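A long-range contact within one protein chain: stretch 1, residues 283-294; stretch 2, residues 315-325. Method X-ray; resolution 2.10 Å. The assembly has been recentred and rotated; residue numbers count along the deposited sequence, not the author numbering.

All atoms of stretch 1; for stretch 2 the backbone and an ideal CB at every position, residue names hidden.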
# COMPACT_ATOMS: atom_id res chain seq x y z
N ASP A 283 4.61 26.30 -6.91
CA ASP A 283 5.21 27.04 -5.80
C ASP A 283 6.54 27.69 -6.22
O ASP A 283 7.56 27.55 -5.54
CB ASP A 283 5.44 26.13 -4.60
CG ASP A 283 4.14 25.64 -3.97
OD1 ASP A 283 3.06 26.19 -4.30
OD2 ASP A 283 4.20 24.70 -3.15
N PHE A 284 6.51 28.40 -7.35
CA PHE A 284 7.67 29.10 -7.88
C PHE A 284 7.53 30.59 -7.63
O PHE A 284 6.44 31.14 -7.78
CB PHE A 284 7.78 28.89 -9.39
CG PHE A 284 8.44 27.60 -9.78
CD1 PHE A 284 9.83 27.50 -9.78
CD2 PHE A 284 7.69 26.50 -10.17
CE1 PHE A 284 10.46 26.32 -10.16
CE2 PHE A 284 8.31 25.31 -10.56
CZ PHE A 284 9.69 25.22 -10.55
N THR A 285 8.63 31.24 -7.25
CA THR A 285 8.61 32.68 -7.01
C THR A 285 8.85 33.40 -8.33
O THR A 285 8.98 32.76 -9.38
CB THR A 285 9.72 33.12 -6.03
OG1 THR A 285 11.00 32.98 -6.67
CG2 THR A 285 9.69 32.27 -4.76
N SER A 286 8.93 34.73 -8.27
CA SER A 286 9.17 35.55 -9.45
C SER A 286 10.55 35.22 -10.02
O SER A 286 10.75 35.21 -11.23
CB SER A 286 9.13 37.03 -9.07
OG SER A 286 8.01 37.32 -8.26
N GLU A 287 11.49 34.96 -9.12
CA GLU A 287 12.86 34.64 -9.49
C GLU A 287 13.02 33.20 -9.98
O GLU A 287 14.13 32.73 -10.18
CB GLU A 287 13.79 34.89 -8.31
CG GLU A 287 14.20 36.35 -8.11
CD GLU A 287 13.03 37.31 -8.12
OE1 GLU A 287 12.49 37.60 -9.21
OE2 GLU A 287 12.64 37.78 -7.03
N GLY A 288 11.90 32.51 -10.18
CA GLY A 288 11.95 31.13 -10.66
C GLY A 288 12.48 30.12 -9.66
O GLY A 288 13.00 29.07 -10.05
N ILE A 289 12.37 30.42 -8.37
CA ILE A 289 12.85 29.50 -7.34
C ILE A 289 11.64 28.79 -6.72
O ILE A 289 10.69 29.44 -6.27
CB ILE A 289 13.60 30.23 -6.22
CG1 ILE A 289 14.74 31.09 -6.80
CG2 ILE A 289 14.13 29.22 -5.21
CD1 ILE A 289 15.78 30.33 -7.62
N HIS A 290 11.69 27.46 -6.69
CA HIS A 290 10.59 26.68 -6.12
C HIS A 290 10.75 26.53 -4.61
O HIS A 290 11.76 26.00 -4.13
CB HIS A 290 10.54 25.30 -6.78
CG HIS A 290 9.33 24.49 -6.41
ND1 HIS A 290 9.13 24.00 -5.13
CD2 HIS A 290 8.25 24.12 -7.13
CE1 HIS A 290 7.98 23.36 -5.09
NE2 HIS A 290 7.43 23.41 -6.29
N SER A 291 9.76 27.00 -3.86
CA SER A 291 9.79 26.93 -2.40
C SER A 291 8.44 26.51 -1.81
O SER A 291 7.40 27.02 -2.23
CB SER A 291 10.19 28.29 -1.82
OG SER A 291 10.05 28.30 -0.41
N SER A 292 8.47 25.61 -0.84
CA SER A 292 7.26 25.11 -0.19
C SER A 292 7.57 24.79 1.26
O SER A 292 6.87 24.00 1.90
CB SER A 292 6.77 23.84 -0.90
OG SER A 292 6.73 24.01 -2.30
N VAL A 293 8.62 25.41 1.79
CA VAL A 293 9.09 25.18 3.15
C VAL A 293 8.08 25.26 4.30
O VAL A 293 8.35 24.73 5.38
CB VAL A 293 10.27 26.13 3.50
CG1 VAL A 293 11.44 25.85 2.57
CG2 VAL A 293 9.83 27.59 3.38
N ASN A 294 6.93 25.89 4.09
CA ASN A 294 5.95 26.00 5.17
C ASN A 294 4.67 25.20 4.94
O ASN A 294 3.71 25.34 5.68
CB ASN A 294 5.58 27.47 5.40
CG ASN A 294 6.79 28.33 5.70
OD1 ASN A 294 7.48 28.12 6.70
ND2 ASN A 294 7.04 29.30 4.84
N UNK A 315 12.31 15.70 1.68
CA UNK A 315 11.90 15.69 0.28
C UNK A 315 11.31 17.02 -0.16
O UNK A 315 11.37 17.37 -1.34
CB UNK A 315 10.88 14.57 0.04
N UNK A 316 10.75 17.77 0.78
CA UNK A 316 10.17 19.07 0.46
C UNK A 316 11.24 19.97 -0.17
O UNK A 316 11.04 20.56 -1.23
CB UNK A 316 9.58 19.72 1.71
N UNK A 317 12.38 20.07 0.51
CA UNK A 317 13.49 20.89 0.04
C UNK A 317 14.24 20.26 -1.12
O UNK A 317 14.55 20.93 -2.11
CB UNK A 317 14.46 21.16 1.19
N UNK A 318 14.55 18.97 -1.00
CA UNK A 318 15.27 18.28 -2.06
C UNK A 318 14.49 18.34 -3.37
O UNK A 318 15.06 18.60 -4.43
CB UNK A 318 15.54 16.83 -1.67
N UNK A 319 13.18 18.12 -3.32
CA UNK A 319 12.37 18.16 -4.54
C UNK A 319 12.29 19.58 -5.08
O UNK A 319 12.31 19.79 -6.29
CB UNK A 319 10.96 17.62 -4.27
N UNK A 320 12.18 20.57 -4.19
CA UNK A 320 12.11 21.96 -4.62
C UNK A 320 13.40 22.35 -5.35
O UNK A 320 13.36 23.09 -6.34
CB UNK A 320 11.87 22.88 -3.42
N UNK A 321 14.53 21.84 -4.87
CA UNK A 321 15.81 22.13 -5.50
C UNK A 321 15.80 21.55 -6.92
O UNK A 321 16.27 22.19 -7.86
CB UNK A 321 16.97 21.56 -4.68
N UNK A 322 15.23 20.36 -7.07
CA UNK A 322 15.16 19.73 -8.38
C UNK A 322 14.22 20.48 -9.32
O UNK A 322 14.51 20.63 -10.51
CB UNK A 322 14.71 18.28 -8.24
N UNK A 323 13.09 20.96 -8.80
CA UNK A 323 12.15 21.69 -9.63
C UNK A 323 12.78 23.01 -10.05
O UNK A 323 12.63 23.45 -11.19
CB UNK A 323 10.83 21.92 -8.89
N UNK A 324 13.49 23.65 -9.12
CA UNK A 324 14.16 24.91 -9.40
C UNK A 324 15.21 24.72 -10.50
O UNK A 324 15.43 25.61 -11.31
CB UNK A 324 14.81 25.47 -8.13
N UNK A 325 15.84 23.55 -10.52
CA UNK A 325 16.88 23.27 -11.51
C UNK A 325 16.37 22.90 -12.89
O UNK A 325 17.13 22.93 -13.86
CB UNK A 325 17.77 22.14 -11.00

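Stretch 2 is helical, with phi and psi near -60° and -40°, so its residues meet stretch 1 at intervals of three or four.

Position 315 begins the stretch, out of reach of stretch 1. Many residues would do. It is Leu 315.

At position 316 the CA-to-CB bond points toward stretch 1. The ideal CB is 5.1 Å from Ser 292 O, and the backbone N of Val 293 lies beyond. An amide, Asn or Gln, can offer both a donor to the carbonyl O and an acceptor to the N; Asp could serve only the N. The residue is Asn 316, with chi1 in t. Its side chain reaches toward the backbone of Ser 292 and Val 293 and covers part of that surface. Its amide is probably turned over in the model, so the roles of its two end atoms are left open.

Positions 317 and 318 have no close neighbour in stretch 1 and leave the choice wide. They are Val 317 and Leu 318. Position 319 points sideways and is equally free from this side. It is Ser 319, whose OG donates to Leu 315 O at 2.6 Å.

Position 320 points sideways but is tight. Its ideal CB is 3.2 Å from His 290 O, and the imidazole ND1 is nearby. A small side chain suits the space, and Ser, Ala, Cys or Gly could be considered; a hydroxyl would also meet the nitrogen. Ser 320 does so: His 290 ND1 donates to Ser 320 OG at 2.8 Å, near the plane of the ring. Water 3 links Ser 320 OG, at 2.6 Å, to Ser 292 N, at 2.9 Å.

Positions 321 and 322 point away. Small or large residues would be acceptable; they are Ala 321 and Tyr 322.

Position 323 points toward two rings. Its ideal CB is 3.8 Å from His 290 CD2 and 3.9 Å from Phe 284 CZ. An apolar side chain is expected, such as Leu, Met or Phe. Phe 323 turns its edge to the face of His 290, with centroids 4.8 Å apart and planes at 57°. Its CB packs 3.8 Å from Phe 284 CZ.

Position 324 points sideways, but its ideal CB is 4.0 Å from the backbone N of His 290. A short acceptor would suit, so Ser or Thr. In Thr 324, OG1 accepts from His 290 N at 2.8 Å, while CG2 lies 3.7 Å from Ile 289 CD1. Water 2 donates to both Thr 324 OG1 and His 290 O.

Position 325 points away, and stretch 1 sets no demand on it. It is Ser 325, whose OG donates to Tyr 322 O at 2.8 Å.

Stretch 2 315-325: LNVLSSAYFTS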
# COMPACT_ATOMS: atom_id res chain seq x y z
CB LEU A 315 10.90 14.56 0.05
CG LEU A 315 10.71 14.09 -1.40
CD1 LEU A 315 12.06 13.77 -2.02
CD2 LEU A 315 9.79 12.87 -1.41
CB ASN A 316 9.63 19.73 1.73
CG ASN A 316 8.91 21.05 1.45
OD1 ASN A 316 7.71 21.08 1.16
ND2 ASN A 316 9.65 22.15 1.53
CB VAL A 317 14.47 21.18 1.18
CG1 VAL A 317 15.65 22.01 0.66
CG2 VAL A 317 13.75 21.91 2.31
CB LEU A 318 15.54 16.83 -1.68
CG LEU A 318 16.46 16.61 -0.47
CD1 LEU A 318 16.49 15.13 -0.08
CD2 LEU A 318 17.86 17.10 -0.80
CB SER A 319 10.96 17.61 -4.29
OG SER A 319 10.23 18.43 -3.41
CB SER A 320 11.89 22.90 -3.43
OG SER A 320 10.53 22.86 -3.00
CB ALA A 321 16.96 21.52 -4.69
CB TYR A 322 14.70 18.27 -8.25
CG TYR A 322 14.60 17.55 -9.57
CD1 TYR A 322 13.37 17.18 -10.09
CD2 TYR A 322 15.74 17.25 -10.31
CE1 TYR A 322 13.27 16.52 -11.32
CE2 TYR A 322 15.66 16.60 -11.53
CZ TYR A 322 14.42 16.23 -12.03
OH TYR A 322 14.33 15.58 -13.24
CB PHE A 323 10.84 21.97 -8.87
CG PHE A 323 10.13 20.73 -8.39
CD1 PHE A 323 10.09 19.58 -9.17
CD2 PHE A 323 9.46 20.73 -7.17
CE1 PHE A 323 9.41 18.44 -8.74
CE2 PHE A 323 8.77 19.60 -6.73
CZ PHE A 323 8.74 18.45 -7.52
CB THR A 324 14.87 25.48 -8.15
OG1 THR A 324 13.90 25.88 -7.18
CG2 THR A 324 15.72 26.69 -8.51
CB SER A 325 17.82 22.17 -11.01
OG SER A 325 17.20 20.90 -11.10
O HOH W 1 13.93 27.48 -12.49
O HOH W 2 14.68 25.43 -4.45
O HOH W 3 10.80 23.93 -0.62
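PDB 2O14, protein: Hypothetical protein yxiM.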